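Local coordinates for probable sugar ABC transporter, sugar-binding protein (Streptococcus pneumoniae, PDB 2W7Y) that binds the blood group A trisaccharide as a solute-binding protein and probably hands such glycans to a sugar ABC transporter, at residues Ala169-Lys174 against Ala190-Gln195; Pro206-Phe211 against Ala399-Leu404; Ala242-Met247 against Gln416-Thr421; Lys248-Asn253 against Thr405-Glu410. One frame throughout, in Å; residues are numbered along the deposited sequence.

Contact 1 (Ala169-Lys174 against Ala190-Gln195); sequences AKAGAK and ASIRKQ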
loop_
_atom_site.group_PDB
_atom_site.type_symbol
_atom_site.label_atom_id
_atom_site.label_comp_id
_atom_site.label_asym_id
_atom_site.label_seq_id
_atom_site.Cartn_x
_atom_site.Cartn_y
_atom_site.Cartn_z
ATOM N N ALA A 169 -13.834 14.779 -18.407
ATOM C CA ALA A 169 -14.056 15.585 -19.603
ATOM C C ALA A 169 -15.491 16.096 -19.678
ATOM O O ALA A 169 -15.717 17.260 -20.016
ATOM C CB ALA A 169 -13.701 14.798 -20.848
ATOM N N LYS A 170 -16.441 15.224 -19.335
ATOM C CA LYS A 170 -17.873 15.542 -19.341
ATOM C C LYS A 170 -18.281 16.542 -18.265
ATOM O O LYS A 170 -19.179 17.364 -18.474
ATOM C CB LYS A 170 -18.711 14.262 -19.229
ATOM C CG LYS A 170 -18.674 13.384 -20.479
ATOM C CD LYS A 170 -19.615 12.195 -20.371
ATOM C CE LYS A 170 -19.642 11.395 -21.662
ATOM N NZ LYS A 170 -18.409 10.576 -21.837
ATOM N N ALA A 171 -17.612 16.468 -17.119
ATOM C CA ALA A 171 -17.853 17.384 -16.010
ATOM C C ALA A 171 -17.165 18.731 -16.212
ATOM O O ALA A 171 -17.478 19.700 -15.519
ATOM C CB ALA A 171 -17.399 16.748 -14.705
ATOM N N GLY A 172 -16.231 18.784 -17.163
ATOM C CA GLY A 172 -15.368 19.948 -17.361
ATOM C C GLY A 172 -14.420 20.121 -16.187
ATOM O O GLY A 172 -14.086 21.241 -15.810
ATOM N N ALA A 173 -13.995 18.998 -15.609
ATOM C CA ALA A 173 -13.184 19.004 -14.394
ATOM C C ALA A 173 -11.690 18.909 -14.699
ATOM O O ALA A 173 -11.277 18.175 -15.606
ATOM C CB ALA A 173 -13.619 17.877 -13.461
ATOM N N LYS A 174 -10.893 19.661 -13.939
ATOM C CA LYS A 174 -9.434 19.593 -14.014
ATOM C C LYS A 174 -8.964 18.170 -13.736
ATOM O O LYS A 174 -9.381 17.550 -12.760
ATOM C CB LYS A 174 -8.792 20.541 -12.995
ATOM C CG LYS A 174 -8.816 22.025 -13.361
ATOM C CD LYS A 174 -8.168 22.837 -12.241
ATOM C CE LYS A 174 -8.236 24.331 -12.490
ATOM N NZ LYS A 174 -7.137 24.777 -13.377
ATOM N N ALA A 190 -16.302 18.577 -6.853
ATOM C CA ALA A 190 -17.598 19.259 -6.845
ATOM C C ALA A 190 -18.257 19.259 -8.233
ATOM O O ALA A 190 -19.449 18.979 -8.355
ATOM C CB ALA A 190 -17.451 20.678 -6.311
ATOM N N SER A 191 -17.469 19.554 -9.268
ATOM C CA SER A 191 -17.930 19.531 -10.663
ATOM C C SER A 191 -18.485 18.177 -11.093
ATOM O O SER A 191 -19.490 18.110 -11.802
ATOM C CB SER A 191 -16.791 19.917 -11.608
ATOM O OG SER A 191 -16.287 21.202 -11.303
ATOM N N ILE A 192 -17.813 17.109 -10.665
ATOM C CA ILE A 192 -18.169 15.740 -11.036
ATOM C C ILE A 192 -19.459 15.296 -10.347
ATOM O O ILE A 192 -20.259 14.557 -10.929
ATOM C CB ILE A 192 -16.995 14.763 -10.743
ATOM C CG1 ILE A 192 -15.885 14.968 -11.781
ATOM C CG2 ILE A 192 -17.467 13.308 -10.758
ATOM C CD1 ILE A 192 -14.531 14.522 -11.345
ATOM N N ARG A 193 -19.657 15.767 -9.117
ATOM C CA ARG A 193 -20.864 15.474 -8.343
ATOM C C ARG A 193 -22.107 16.178 -8.890
ATOM O O ARG A 193 -23.231 15.759 -8.602
ATOM C CB ARG A 193 -20.660 15.814 -6.859
ATOM C CG ARG A 193 -19.685 14.897 -6.146
ATOM C CD ARG A 193 -19.623 15.179 -4.653
ATOM N NE ARG A 193 -18.447 14.551 -4.053
ATOM C CZ ARG A 193 -17.342 15.197 -3.691
ATOM N NH1 ARG A 193 -17.245 16.510 -3.834
ATOM N NH2 ARG A 193 -16.328 14.524 -3.171
ATOM N N LYS A 194 -21.909 17.239 -9.673
ATOM C CA LYS A 194 -23.017 17.925 -10.356
ATOM C C LYS A 194 -23.648 17.043 -11.438
ATOM O O LYS A 194 -24.780 17.282 -11.871
ATOM C CB LYS A 194 -22.554 19.257 -10.950
ATOM C CG LYS A 194 -22.476 20.390 -9.939
ATOM C CD LYS A 194 -21.707 21.579 -10.492
ATOM C CE LYS A 194 -21.521 22.656 -9.432
ATOM N NZ LYS A 194 -20.294 23.469 -9.672
ATOM N N GLN A 195 -22.896 16.033 -11.867
ATOM C CA GLN A 195 -23.388 15.000 -12.771
ATOM C C GLN A 195 -24.010 13.894 -11.927
ATOM O O GLN A 195 -23.524 13.603 -10.830
ATOM C CB GLN A 195 -22.231 14.409 -13.584
ATOM C CG GLN A 195 -21.202 15.417 -14.096
ATOM C CD GLN A 195 -21.510 15.936 -15.486
ATOM O OE1 GLN A 195 -22.066 15.222 -16.324
ATOM N NE2 GLN A 195 -21.137 17.181 -15.744
#
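A171 and I192 form the apolar centre of this contact, where the C-terminal ends of helices 165-171 and 182-193 approach each other. CB of A171 sits 3.7 Å from CG1 of I192 and 3.8 Å from the backbone O of S191, and the two CA atoms, of A171 and I192, are 5.2 Å apart, as the short side chain of A171 allows. A173 adds a second methyl, its CB 4.1 Å from both CG1 and CD1 of I192; CG1 lies beside the backbone N of its own residue (chi1 -74°), which brings this branch up to both alanines. I192 also packs on I167 and F168 of the first helix. A Schellman motif ends that helix: G172, with phi 67°, is the C-prime residue, and the chain turns there, leading A173 back toward I192. Whereas I192 and A173 are buried, the outer rim is made by the partly exposed Q195 beside the exposed K170. Q195, bent at chi2 (-92°), lays its amide across the helix end, with NE2 3.3 Å from CA of A171. S191 contributes CB and its backbone O, while its OG bonds to O of Q187. With no clear hydrogen bond between the segments, the contact is mainly aliphatic: alanine methyls on the CG1/CD1 branch of I192.

Contact 2 (Pro206-Phe211 against Ala399-Leu404); sequences PSIRLF and AIINAL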
loop_
_atom_site.group_PDB
_atom_site.type_symbol
_atom_site.label_atom_id
_atom_site.label_comp_id
_atom_site.label_asym_id
_atom_site.label_seq_id
_atom_site.Cartn_x
_atom_site.Cartn_y
_atom_site.Cartn_z
ATOM N N PRO A 206 -9.342 4.115 1.360
ATOM C CA PRO A 206 -8.764 5.051 0.385
ATOM C C PRO A 206 -8.614 6.503 0.856
ATOM O O PRO A 206 -7.822 7.248 0.277
ATOM C CB PRO A 206 -9.755 4.996 -0.778
ATOM C CG PRO A 206 -10.432 3.685 -0.638
ATOM C CD PRO A 206 -10.567 3.485 0.828
ATOM N N SER A 207 -9.365 6.906 1.875
ATOM C CA SER A 207 -9.323 8.295 2.339
ATOM C C SER A 207 -8.043 8.651 3.106
ATOM O O SER A 207 -7.676 9.822 3.178
ATOM C CB SER A 207 -10.575 8.649 3.150
ATOM O OG SER A 207 -10.691 7.840 4.305
ATOM N N ILE A 208 -7.363 7.648 3.665
ATOM C CA ILE A 208 -6.081 7.875 4.340
ATOM C C ILE A 208 -4.977 8.249 3.345
ATOM O O ILE A 208 -3.991 8.879 3.717
ATOM C CB ILE A 208 -5.653 6.678 5.254
ATOM C CG1 ILE A 208 -4.617 7.130 6.297
ATOM C CG2 ILE A 208 -5.152 5.487 4.417
ATOM C CD1 ILE A 208 -4.243 6.083 7.332
ATOM N N ARG A 209 -5.164 7.865 2.081
ATOM C CA ARG A 209 -4.232 8.211 1.007
ATOM C C ARG A 209 -4.310 9.702 0.687
ATOM O O ARG A 209 -3.322 10.302 0.252
ATOM C CB ARG A 209 -4.500 7.388 -0.264
ATOM C CG ARG A 209 -4.895 5.931 -0.055
ATOM C CD ARG A 209 -3.822 5.122 0.668
ATOM N NE ARG A 209 -4.111 3.690 0.626
ATOM C CZ ARG A 209 -3.469 2.769 1.336
ATOM N NH1 ARG A 209 -2.486 3.116 2.159
ATOM N NH2 ARG A 209 -3.812 1.495 1.218
ATOM N N LEU A 210 -5.489 10.287 0.894
ATOM C CA LEU A 210 -5.665 11.737 0.787
ATOM C C LEU A 210 -5.007 12.476 1.951
ATOM O O LEU A 210 -4.363 13.503 1.744
ATOM C CB LEU A 210 -7.146 12.110 0.680
ATOM C CG LEU A 210 -7.892 11.818 -0.631
ATOM C CD1 LEU A 210 -9.366 12.167 -0.491
ATOM C CD2 LEU A 210 -7.275 12.566 -1.807
ATOM N N PHE A 211 -5.170 11.949 3.166
ATOM C CA PHE A 211 -4.511 12.493 4.362
ATOM C C PHE A 211 -2.985 12.378 4.264
ATOM O O PHE A 211 -2.268 13.343 4.532
ATOM C CB PHE A 211 -5.018 11.795 5.634
ATOM C CG PHE A 211 -4.293 12.212 6.899
ATOM C CD1 PHE A 211 -4.605 13.412 7.541
ATOM C CD2 PHE A 211 -3.303 11.399 7.453
ATOM C CE1 PHE A 211 -3.931 13.798 8.712
ATOM C CE2 PHE A 211 -2.631 11.772 8.619
ATOM C CZ PHE A 211 -2.945 12.973 9.252
ATOM N N ALA A 399 -6.735 3.553 13.229
ATOM C CA ALA A 399 -7.405 4.638 13.963
ATOM C C ALA A 399 -7.743 5.839 13.073
ATOM O O ALA A 399 -8.840 6.391 13.163
ATOM C CB ALA A 399 -6.561 5.078 15.163
ATOM N N ILE A 400 -6.802 6.233 12.219
ATOM C CA ILE A 400 -7.018 7.333 11.270
ATOM C C ILE A 400 -8.069 6.980 10.213
ATOM O O ILE A 400 -8.938 7.794 9.924
ATOM C CB ILE A 400 -5.678 7.836 10.630
ATOM C CG1 ILE A 400 -4.806 8.504 11.698
ATOM C CG2 ILE A 400 -5.937 8.812 9.468
ATOM C CD1 ILE A 400 -3.404 8.846 11.242
ATOM N N ILE A 401 -7.991 5.767 9.661
ATOM C CA ILE A 401 -9.001 5.248 8.720
ATOM C C ILE A 401 -10.412 5.267 9.313
ATOM O O ILE A 401 -11.351 5.726 8.658
ATOM C CB ILE A 401 -8.644 3.812 8.212
ATOM C CG1 ILE A 401 -7.545 3.875 7.150
ATOM C CG2 ILE A 401 -9.873 3.080 7.637
ATOM C CD1 ILE A 401 -7.040 2.501 6.730
ATOM N N ASN A 402 -10.551 4.770 10.544
ATOM C CA ASN A 402 -11.835 4.786 11.262
ATOM C C ASN A 402 -12.391 6.198 11.479
ATOM O O ASN A 402 -13.586 6.433 11.289
ATOM C CB ASN A 402 -11.718 4.064 12.611
ATOM C CG ASN A 402 -11.559 2.553 12.474
ATOM O OD1 ASN A 402 -11.226 1.874 13.447
ATOM N ND2 ASN A 402 -11.799 2.018 11.279
ATOM N N ALA A 403 -11.524 7.127 11.872
ATOM C CA ALA A 403 -11.928 8.516 12.114
ATOM C C ALA A 403 -12.369 9.225 10.831
ATOM O O ALA A 403 -13.337 9.983 10.837
ATOM C CB ALA A 403 -10.803 9.291 12.795
ATOM N N LEU A 404 -11.652 8.971 9.739
ATOM C CA LEU A 404 -12.006 9.529 8.432
ATOM C C LEU A 404 -13.320 8.948 7.907
ATOM O O LEU A 404 -14.112 9.665 7.297
ATOM C CB LEU A 404 -10.874 9.327 7.419
ATOM C CG LEU A 404 -9.548 10.049 7.691
ATOM C CD1 LEU A 404 -8.472 9.560 6.739
ATOM C CD2 LEU A 404 -9.688 11.576 7.620
#
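I208 of helix 207-215 packs against I400, I401 and L404 of helix 394-406 in a helix-helix crossing within one lobe of the bilobal fold usual for extracellular solute-binding proteins, the short axes 9.7 Å apart and their directions 105° from one another. The large angle confines the contact to about one turn of each helix, and I208 and I401 have the nearer of the two closest CA pairs.

Apolar packing does most of the work. The CG1 branch of I208, anti to its own N (chi1 -160°), carries CD1 between the two isoleucines, 3.9 Å from CG2 of I400 and 4.0 Å from CG1 of I401. Lower on the same side chain, CG1 of I208 lies 3.8 Å from CG2 of I400, while CB of I208 is 3.9 Å from CG1 of I401. In both pairs the side chains cross at about a right angle. CE2 of F211 lies 4.0 Å from CD1 of I400, and CB of F211 approaches CD1 of L404. Elsewhere this ring packs edge-to-face with F239 and touches A242 and L243.

Ligand-related geometry is separate. R209 points its CB away from helix 394-406, and its NH2 hydrogen-bonds to O7 of the bound 2-acetamido-2-deoxy-alpha-D-galactopyranose; the side chain of I401 lies about 7 Å from that sugar. The same turn that carries the pocket residue R209 thus also packs on helix 394-406.

The one polar side-chain atom in touch across the contact, OG of S207, hydrogen-bonds to O of G204, closing back on its own chain, and the same oxygen rests 3.5 Å from CB of L404.

Contact 3 (Ala242-Met247 against Gln416-Thr421); sequences ALKMVM and QKVKST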
loop_
_atom_site.group_PDB
_atom_site.type_symbol
_atom_site.label_atom_id
_atom_site.label_comp_id
_atom_site.label_asym_id
_atom_site.label_seq_id
_atom_site.Cartn_x
_atom_site.Cartn_y
_atom_site.Cartn_z
ATOM N N ALA A 242 -4.634 19.021 7.806
ATOM C CA ALA A 242 -4.760 17.895 6.883
ATOM C C ALA A 242 -6.003 17.074 7.224
ATOM O O ALA A 242 -6.840 16.799 6.363
ATOM C CB ALA A 242 -3.506 17.027 6.933
ATOM N N LEU A 243 -6.110 16.707 8.498
ATOM C CA LEU A 243 -7.264 16.010 9.042
ATOM C C LEU A 243 -8.571 16.707 8.648
ATOM O O LEU A 243 -9.496 16.057 8.157
ATOM C CB LEU A 243 -7.126 15.939 10.565
ATOM C CG LEU A 243 -7.391 14.659 11.361
ATOM C CD1 LEU A 243 -6.829 13.398 10.687
ATOM C CD2 LEU A 243 -6.817 14.825 12.760
ATOM N N LYS A 244 -8.616 18.031 8.827
ATOM C CA LYS A 244 -9.816 18.838 8.578
ATOM C C LYS A 244 -10.181 18.968 7.093
ATOM O O LYS A 244 -11.354 18.845 6.728
ATOM C CB LYS A 244 -9.666 20.224 9.216
ATOM C CG LYS A 244 -10.930 21.068 9.174
ATOM C CD LYS A 244 -10.740 22.396 9.881
ATOM C CE LYS A 244 -11.914 23.321 9.618
ATOM N NZ LYS A 244 -11.786 24.618 10.335
HETATM N N MSE A 245 -9.176 19.226 6.257
HETATM C CA MSE A 245 -9.334 19.294 4.802
HETATM C C MSE A 245 -9.959 18.028 4.220
HETATM O O MSE A 245 -10.872 18.102 3.398
HETATM C CB MSE A 245 -7.975 19.512 4.136
HETATM C CG MSE A 245 -7.520 20.951 4.045
HETATM SE SE MSE A 245 -5.573 21.015 3.965
HETATM C CE MSE A 245 -5.325 22.509 2.728
ATOM N N VAL A 246 -9.450 16.876 4.656
ATOM C CA VAL A 246 -9.859 15.568 4.134
ATOM C C VAL A 246 -11.256 15.174 4.633
ATOM O O VAL A 246 -12.082 14.705 3.850
ATOM C CB VAL A 246 -8.800 14.470 4.460
ATOM C CG1 VAL A 246 -9.242 13.100 3.968
ATOM C CG2 VAL A 246 -7.459 14.833 3.844
HETATM N N MSE A 247 -11.509 15.390 5.925
HETATM C CA MSE A 247 -12.817 15.143 6.537
HETATM C C MSE A 247 -13.947 15.966 5.921
HETATM O O MSE A 247 -15.060 15.473 5.774
HETATM C CB MSE A 247 -12.763 15.397 8.044
HETATM C CG MSE A 247 -12.052 14.314 8.826
HETATM SE SE MSE A 247 -11.951 14.731 10.721
HETATM C CE MSE A 247 -11.345 12.999 11.366
ATOM N N GLN A 416 -14.840 19.557 15.843
ATOM C CA GLN A 416 -14.758 18.761 17.065
ATOM C C GLN A 416 -14.425 17.295 16.795
ATOM O O GLN A 416 -13.966 16.588 17.695
ATOM C CB GLN A 416 -16.026 18.908 17.923
ATOM C CG GLN A 416 -17.313 18.449 17.256
ATOM C CD GLN A 416 -18.556 18.763 18.076
ATOM O OE1 GLN A 416 -19.245 17.875 18.510
ATOM N NE2 GLN A 416 -18.820 20.014 18.272
ATOM N N LYS A 417 -14.654 16.846 15.561
ATOM C CA LYS A 417 -14.199 15.526 15.127
ATOM C C LYS A 417 -12.676 15.488 14.994
ATOM O O LYS A 417 -12.043 14.516 15.417
ATOM C CB LYS A 417 -14.860 15.107 13.810
ATOM C CG LYS A 417 -14.570 13.663 13.395
ATOM C CD LYS A 417 -15.174 12.661 14.369
ATOM C CE LYS A 417 -14.752 11.243 14.043
ATOM N NZ LYS A 417 -15.442 10.259 14.925
ATOM N N VAL A 418 -12.103 16.541 14.409
ATOM C CA VAL A 418 -10.651 16.695 14.317
ATOM C C VAL A 418 -10.035 16.634 15.720
ATOM O O VAL A 418 -9.077 15.888 15.950
ATOM C CB VAL A 418 -10.247 18.016 13.595
ATOM C CG1 VAL A 418 -8.789 18.376 13.865
ATOM C CG2 VAL A 418 -10.493 17.910 12.101
ATOM N N LYS A 419 -10.614 17.395 16.650
ATOM C CA LYS A 419 -10.133 17.450 18.027
ATOM C C LYS A 419 -10.231 16.101 18.744
ATOM O O LYS A 419 -9.307 15.713 19.467
ATOM C CB LYS A 419 -10.876 18.523 18.828
ATOM C CG LYS A 419 -10.060 19.071 19.986
ATOM C CD LYS A 419 -10.907 19.305 21.214
ATOM C CE LYS A 419 -10.046 19.282 22.462
ATOM N NZ LYS A 419 -10.859 19.240 23.705
ATOM N N SER A 420 -11.344 15.395 18.543
ATOM C CA SER A 420 -11.551 14.090 19.175
ATOM C C SER A 420 -10.693 13.005 18.515
ATOM O O SER A 420 -10.302 12.037 19.170
ATOM C CB SER A 420 -13.040 13.700 19.195
ATOM O OG SER A 420 -13.442 13.045 18.002
ATOM N N THR A 421 -10.408 13.177 17.225
ATOM C CA THR A 421 -9.505 12.284 16.500
ATOM C C THR A 421 -8.087 12.399 17.051
ATOM O O THR A 421 -7.432 11.384 17.302
ATOM C CB THR A 421 -9.518 12.562 14.976
ATOM O OG1 THR A 421 -10.819 12.260 14.453
ATOM C CG2 THR A 421 -8.475 11.716 14.251
#
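The carbonyl O of K417 is gripped twice by T421, from opposite faces of its plane: by the backbone N at 2.8 Å, and by OG1 as donor at 2.7 Å. The hydroxyl comes in 40° out of the carbonyl plane, so this second bond does not lie on a lone pair. With chi1 at -65°, OG1 of T421 stands beside its own backbone N, while CG2 is anti to that N; the first can thus fold back onto helix 414-427 as the methyl meets L243.

Across the interface the threonine presents both branches. CG2 of T421 meets CD2 of L243 tip to tip at 3.8 Å, and selenomethionine M247 reaches toward the threonine likewise, its CE 3.2 Å from OG1 of T421. The extended chain of M247 crosses K417 at about a right angle on the way.

These side chains belong to two helices that pack in a broadly antiparallel sense, with 131° between their directions and 9.6 Å between the short axes. V418 is the central apolar residue at this crossing: its CG2 lies 3.7 Å from CA of K244 and 3.8 Å from SE of M247, touching backbone and side chain at once. CB of L243 borders the same methyl.

Both lysines contribute aliphatic carbon here and send their charges elsewhere. NZ of K417 forms a salt bridge with E406, and NZ of K244 pairs with D415, just before the segment on helix 414-427. A403 and L404 of helix 394-406 pack against M247 from a third helix.

Contact 4 (Lys248-Asn253 against Thr405-Glu410); sequences KEIQAN and TESAAE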
loop_
_atom_site.group_PDB
_atom_site.type_symbol
_atom_site.label_atom_id
_atom_site.label_comp_id
_atom_site.label_asym_id
_atom_site.label_seq_id
_atom_site.Cartn_x
_atom_site.Cartn_y
_atom_site.Cartn_z
ATOM N N LYS A 248 -13.658 17.220 5.577
ATOM C CA LYS A 248 -14.611 18.090 4.885
ATOM C C LYS A 248 -14.944 17.550 3.497
ATOM O O LYS A 248 -16.101 17.595 3.064
ATOM C CB LYS A 248 -14.053 19.512 4.764
ATOM C CG LYS A 248 -14.203 20.362 6.017
ATOM C CD LYS A 248 -13.378 21.637 5.920
ATOM C CE LYS A 248 -13.887 22.573 4.826
ATOM N NZ LYS A 248 -12.961 23.722 4.597
ATOM N N GLU A 249 -13.921 17.045 2.809
ATOM C CA GLU A 249 -14.081 16.469 1.477
ATOM C C GLU A 249 -14.792 15.116 1.518
ATOM O O GLU A 249 -15.610 14.812 0.649
ATOM C CB GLU A 249 -12.725 16.363 0.767
ATOM C CG GLU A 249 -12.796 15.949 -0.703
ATOM C CD GLU A 249 -13.773 16.776 -1.533
ATOM O OE1 GLU A 249 -14.290 16.232 -2.526
ATOM O OE2 GLU A 249 -14.029 17.955 -1.207
ATOM N N ILE A 250 -14.485 14.320 2.538
ATOM C CA ILE A 250 -15.141 13.032 2.764
ATOM C C ILE A 250 -16.631 13.209 3.112
ATOM O O ILE A 250 -17.474 12.399 2.705
ATOM C CB ILE A 250 -14.390 12.216 3.858
ATOM C CG1 ILE A 250 -13.321 11.296 3.248
ATOM C CG2 ILE A 250 -15.344 11.343 4.650
ATOM C CD1 ILE A 250 -12.340 11.942 2.271
ATOM N N GLN A 251 -16.947 14.275 3.848
ATOM C CA GLN A 251 -18.330 14.590 4.206
ATOM C C GLN A 251 -19.109 15.083 2.982
ATOM O O GLN A 251 -20.261 14.699 2.776
ATOM C CB GLN A 251 -18.371 15.621 5.336
ATOM C CG GLN A 251 -19.674 15.627 6.128
ATOM C CD GLN A 251 -19.601 16.505 7.358
ATOM O OE1 GLN A 251 -19.406 17.714 7.259
ATOM N NE2 GLN A 251 -19.761 15.900 8.528
ATOM N N ALA A 252 -18.459 15.916 2.171
ATOM C CA ALA A 252 -19.015 16.394 0.906
ATOM C C ALA A 252 -19.180 15.256 -0.102
ATOM O O ALA A 252 -20.060 15.304 -0.963
ATOM C CB ALA A 252 -18.132 17.493 0.323
ATOM N N ASN A 253 -18.328 14.240 0.020
ATOM C CA ASN A 253 -18.367 13.057 -0.838
ATOM C C ASN A 253 -19.608 12.184 -0.603
ATOM O O ASN A 253 -19.994 11.399 -1.472
ATOM C CB ASN A 253 -17.084 12.235 -0.654
ATOM C CG ASN A 253 -16.913 11.158 -1.710
ATOM O OD1 ASN A 253 -16.858 11.441 -2.906
ATOM N ND2 ASN A 253 -16.817 9.910 -1.268
ATOM N N THR A 405 -13.542 7.659 8.159
ATOM C CA THR A 405 -14.782 6.972 7.784
ATOM C C THR A 405 -15.985 7.521 8.561
ATOM O O THR A 405 -17.028 7.826 7.975
ATOM C CB THR A 405 -14.659 5.434 7.994
ATOM O OG1 THR A 405 -13.493 4.952 7.319
ATOM C CG2 THR A 405 -15.882 4.697 7.462
ATOM N N GLU A 406 -15.821 7.657 9.875
ATOM C CA GLU A 406 -16.844 8.218 10.754
ATOM C C GLU A 406 -17.242 9.652 10.391
ATOM O O GLU A 406 -18.392 10.052 10.604
ATOM C CB GLU A 406 -16.372 8.162 12.209
ATOM C CG GLU A 406 -16.378 6.760 12.817
ATOM C CD GLU A 406 -15.409 6.602 13.989
ATOM O OE1 GLU A 406 -14.891 7.618 14.503
ATOM O OE2 GLU A 406 -15.165 5.447 14.398
ATOM N N SER A 407 -16.296 10.413 9.846
ATOM C CA SER A 407 -16.518 11.825 9.504
ATOM C C SER A 407 -17.423 12.039 8.282
ATOM O O SER A 407 -17.877 13.157 8.032
ATOM C CB SER A 407 -15.178 12.552 9.320
ATOM O OG SER A 407 -14.539 12.189 8.109
ATOM N N ALA A 408 -17.681 10.966 7.533
ATOM C CA ALA A 408 -18.568 11.007 6.371
ATOM C C ALA A 408 -20.022 11.209 6.767
ATOM O O ALA A 408 -20.818 11.710 5.966
ATOM C CB ALA A 408 -18.425 9.746 5.549
ATOM N N ALA A 409 -20.363 10.804 7.992
ATOM C CA ALA A 409 -21.709 11.001 8.538
ATOM C C ALA A 409 -22.101 12.476 8.483
ATOM O O ALA A 409 -21.315 13.355 8.854
ATOM C CB ALA A 409 -21.801 10.462 9.960
ATOM N N GLU A 410 -23.317 12.725 8.004
ATOM C CA GLU A 410 -23.793 14.074 7.686
ATOM C C GLU A 410 -23.998 14.955 8.928
ATOM O O GLU A 410 -24.071 16.179 8.820
ATOM C CB GLU A 410 -25.091 13.973 6.873
ATOM C CG GLU A 410 -25.245 15.006 5.760
ATOM C CD GLU A 410 -26.500 14.782 4.910
ATOM O OE1 GLU A 410 -27.310 13.884 5.244
ATOM O OE2 GLU A 410 -26.682 15.508 3.904
#
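Q251 and A408 bring their CA atoms to 4.2 Å, where the last turns of helix 237-252 run past a type I beta turn from E406 to A409. The long side chain of Q251 makes the polar link. Its CG is anti to the backbone N (chi1 -158°) and the chain stays extended beyond it, carrying the amide along the turn to the backbone O of A409. The bond from NE2 of Q251 to O of A409 is 3.0 Å long; its N-H...O angle of 147° shows a moderately bent bond, with the acceptor 22° out of the amide plane. NE2 also hydrogen-bonds to O of V412, so a single amide nitrogen joins two carbonyls of the chain leading toward helix 414-427. The stem of the glutamine packs as well, CG of Q251 lying 3.6 Å from O of S407.

In the fold, this is the connection between helices 394-406 and 414-427 laid against the C-terminal end of helix 237-252. Next to the amide the buried I250 makes the apolar part of the contact. Its CG2 touches CB of A408 at 3.6 Å and OG of S407 at 3.7 Å. That hydroxyl turns back to its own helix end, bonding to O of L404. Farther round helix 237-252, E249 makes a salt bridge with R193, and N253 hydrogen-bonds to the same arginine and to O of F201.

How the contacts relate
From the N terminus, contact 1 closes first, a short loop of 15 residues between neighbouring helices, and it finishes before the others open. Contact 2 then opens at helix 207-215, and contacts 3 and 4 open on helix 237-252; all three wait for the C-terminal helices. Contact 2 closes on helix 394-406, so its loop crosses those of contacts 3 and 4. Contact 4 closes next, over the last residues of that helix and the turn after it, and contact 3 last on helix 414-427, enclosing contact 4. Contacts 2, 3 and 4, with centres 10 to 11 Å apart, tie four helices into one packed group. The outlying contact 1 is tied to contact 4 through R193.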